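Local coordinates for DUF3836 domain-containing protein (Bacteroides vulgatus, PDB 4R8O) that is of unknown function but folds as a single-layer antiparallel beta sheet built from beta-hairpin repeats, at residues V20-F25 / H38-D43. Numbering follows the deposited sequence.
Sequences VSETIF and HNYKYD
Strands 18-28 and 31-42 form a beta hairpin within the antiparallel sheet, and residues 20-25 meet 38-43 away from its turn. Glu-22 and His-38 are the hydrogen-bonded pair: Glu-22 N donates to His-38 O at 2.9 Å, in the carbonyl plane, and His-38 N returns a bond of 2.8 Å to Glu-22 O, nearly along the C=O axis. The neighbouring pair, Ser-21 and Asn-39, is non-hydrogen-bonded, and Ser-21 CA approaches His-38 O at 3.2 Å in a CA-H...O contact. On their face of the sheet Ser-21 OG, anti to its backbone N, gives Asn-39 OD1 a weak bond of 3.5 Å, while Asn-39 ND2 binds Gln-54 of the next strand. Beyond this pair Tyr-40 N bonds to Val-20 O at 3.0 Å from above the carbonyl plane, where Val-20 and Ser-21, both facing Glu-13, make a classic beta bulge.

The other face carries Glu-22, Ile-24, His-38 and Tyr-40. With CG beside its backbone N (chi1 -56°), Tyr-40 lies alongside Glu-22 and presents a ring edge to it, CE2 standing 4.0 Å from Glu-22 CB. An alanine at Tyr-40 would remove this ring edge and the cation-pi partner of Arg-48, and would probably loosen the side-chain packing on this face between strands 18-28, 31-42 and 48-57. Ile-24 CD1 meets the His-38 ring at its edge, 4.0 Å from CD2. His-38 ND1 bonds to Asp-51 on strand 48-57, which would probably stabilise a protonated ring. This alternation of pairs is typical of an antiparallel beta hairpin, here part of the single-layer sheet of the DUF3836 protein.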
loop_
_atom_site.group_PDB
_atom_site.type_symbol
_atom_site.label_atom_id
_atom_site.label_comp_id
_atom_site.label_asym_id
_atom_site.label_seq_id
_atom_site.Cartn_x
_atom_site.Cartn_y
_atom_site.Cartn_z
ATOM N N VAL A 20 -7.032 3.003 -7.718
ATOM C CA VAL A 20 -6.908 1.575 -7.392
ATOM C C VAL A 20 -5.460 1.228 -7.157
ATOM O O VAL A 20 -5.139 0.200 -6.571
ATOM C CB VAL A 20 -7.451 0.717 -8.567
ATOM C CG1 VAL A 20 -7.333 -0.797 -8.317
ATOM C CG2 VAL A 20 -8.895 1.089 -8.807
ATOM N N SER A 21 -4.583 2.063 -7.665
ATOM C CA SER A 21 -3.177 1.833 -7.560
ATOM C C SER A 21 -2.413 3.122 -7.789
ATOM O O SER A 21 -2.891 4.031 -8.481
ATOM C CB SER A 21 -2.757 0.809 -8.608
ATOM O OG SER A 21 -1.340 0.671 -8.666
ATOM N N GLU A 22 -1.206 3.160 -7.250
ATOM C CA GLU A 22 -0.297 4.262 -7.495
ATOM C C GLU A 22 1.141 3.761 -7.495
ATOM O O GLU A 22 1.526 2.968 -6.656
ATOM C CB GLU A 22 -0.490 5.288 -6.427
ATOM C CG GLU A 22 0.198 6.581 -6.731
ATOM C CD GLU A 22 0.385 7.406 -5.504
ATOM O OE1 GLU A 22 1.068 6.924 -4.581
ATOM O OE2 GLU A 22 -0.149 8.523 -5.462
ATOM N N THR A 23 1.938 4.259 -8.416
ATOM C CA THR A 23 3.309 3.817 -8.557
ATOM C C THR A 23 4.219 5.016 -8.262
ATOM O O THR A 23 3.924 6.148 -8.649
ATOM C CB THR A 23 3.521 3.256 -9.948
ATOM O OG1 THR A 23 2.499 2.289 -10.223
ATOM C CG2 THR A 23 4.852 2.580 -10.057
ATOM N N ILE A 24 5.317 4.749 -7.565
ATOM C CA ILE A 24 6.269 5.791 -7.183
ATOM C C ILE A 24 7.588 5.370 -7.787
ATOM O O ILE A 24 7.954 4.179 -7.750
ATOM C CB ILE A 24 6.363 6.018 -5.658
ATOM C CG1 ILE A 24 4.956 6.196 -5.064
ATOM C CG2 ILE A 24 7.174 7.272 -5.349
ATOM C CD1 ILE A 24 4.883 6.081 -3.547
ATOM N N PHE A 25 8.267 6.336 -8.392
ATOM C CA PHE A 25 9.525 6.083 -9.048
ATOM C C PHE A 25 10.572 7.050 -8.527
ATOM O O PHE A 25 10.243 8.094 -7.969
ATOM C CB PHE A 25 9.447 6.361 -10.543
ATOM C CG PHE A 25 8.278 5.758 -11.265
ATOM C CD1 PHE A 25 7.077 6.467 -11.391
ATOM C CD2 PHE A 25 8.415 4.552 -11.974
ATOM C CE1 PHE A 25 6.001 5.943 -12.121
ATOM C CE2 PHE A 25 7.333 4.044 -12.734
ATOM C CZ PHE A 25 6.119 4.724 -12.782
ATOM N N HIS A 38 1.610 1.194 -4.498
ATOM C CA HIS A 38 0.549 1.074 -3.511
ATOM C C HIS A 38 -0.667 0.513 -4.219
ATOM O O HIS A 38 -1.116 1.094 -5.192
ATOM C CB HIS A 38 0.158 2.423 -2.979
ATOM C CG HIS A 38 1.049 2.969 -1.920
ATOM N ND1 HIS A 38 0.994 2.526 -0.620
ATOM C CD2 HIS A 38 1.925 4.005 -1.932
ATOM C CE1 HIS A 38 1.819 3.249 0.120
ATOM N NE2 HIS A 38 2.395 4.159 -0.652
ATOM N N ASN A 39 -1.217 -0.579 -3.733
ATOM C CA ASN A 39 -2.448 -1.148 -4.317
ATOM C C ASN A 39 -3.535 -0.962 -3.276
ATOM O O ASN A 39 -3.378 -1.407 -2.159
ATOM C CB ASN A 39 -2.200 -2.599 -4.620
ATOM C CG ASN A 39 -1.013 -2.789 -5.578
ATOM O OD1 ASN A 39 -0.969 -2.166 -6.656
ATOM N ND2 ASN A 39 -0.042 -3.620 -5.195
ATOM N N TYR A 40 -4.607 -0.261 -3.648
ATOM C CA TYR A 40 -5.699 0.113 -2.759
ATOM C C TYR A 40 -6.994 -0.666 -3.042
ATOM O O TYR A 40 -7.275 -0.938 -4.192
ATOM C CB TYR A 40 -6.028 1.581 -2.995
ATOM C CG TYR A 40 -4.872 2.486 -2.824
ATOM C CD1 TYR A 40 -4.377 2.756 -1.566
ATOM C CD2 TYR A 40 -4.281 3.106 -3.917
ATOM C CE1 TYR A 40 -3.301 3.616 -1.392
ATOM C CE2 TYR A 40 -3.206 3.965 -3.771
ATOM C CZ TYR A 40 -2.715 4.218 -2.503
ATOM O OH TYR A 40 -1.634 5.049 -2.339
ATOM N N LYS A 41 -7.780 -0.969 -2.001
ATOM C CA LYS A 41 -9.093 -1.638 -2.122
ATOM C C LYS A 41 -10.081 -0.789 -1.384
ATOM O O LYS A 41 -9.717 -0.109 -0.439
ATOM C CB LYS A 41 -9.085 -3.035 -1.490
ATOM C CG LYS A 41 -7.889 -3.870 -1.915
ATOM C CD LYS A 41 -8.060 -5.381 -1.830
ATOM C CE LYS A 41 -7.108 -6.079 -2.829
ATOM N NZ LYS A 41 -7.162 -5.630 -4.272
ATOM N N TYR A 42 -11.339 -0.835 -1.788
ATOM C CA TYR A 42 -12.390 0.008 -1.173
ATOM C C TYR A 42 -13.567 -0.869 -0.813
ATOM O O TYR A 42 -13.670 -1.968 -1.326
ATOM C CB TYR A 42 -12.780 1.138 -2.148
ATOM C CG TYR A 42 -11.631 2.117 -2.432
ATOM C CD1 TYR A 42 -10.584 1.775 -3.291
ATOM C CD2 TYR A 42 -11.575 3.368 -1.822
ATOM C CE1 TYR A 42 -9.507 2.643 -3.531
ATOM C CE2 TYR A 42 -10.496 4.246 -2.051
ATOM C CZ TYR A 42 -9.467 3.875 -2.906
ATOM O OH TYR A 42 -8.409 4.726 -3.150
ATOM N N ASP A 43 -14.418 -0.423 0.101
ATOM C CA ASP A 43 -15.665 -1.148 0.402
ATOM C C ASP A 43 -16.757 -0.737 -0.591
ATOM O O ASP A 43 -16.472 -0.045 -1.539
ATOM C CB ASP A 43 -16.081 -0.925 1.854
ATOM C CG ASP A 43 -16.337 0.525 2.193
ATOM O OD1 ASP A 43 -16.850 1.324 1.358
ATOM O OD2 ASP A 43 -15.978 0.864 3.321
#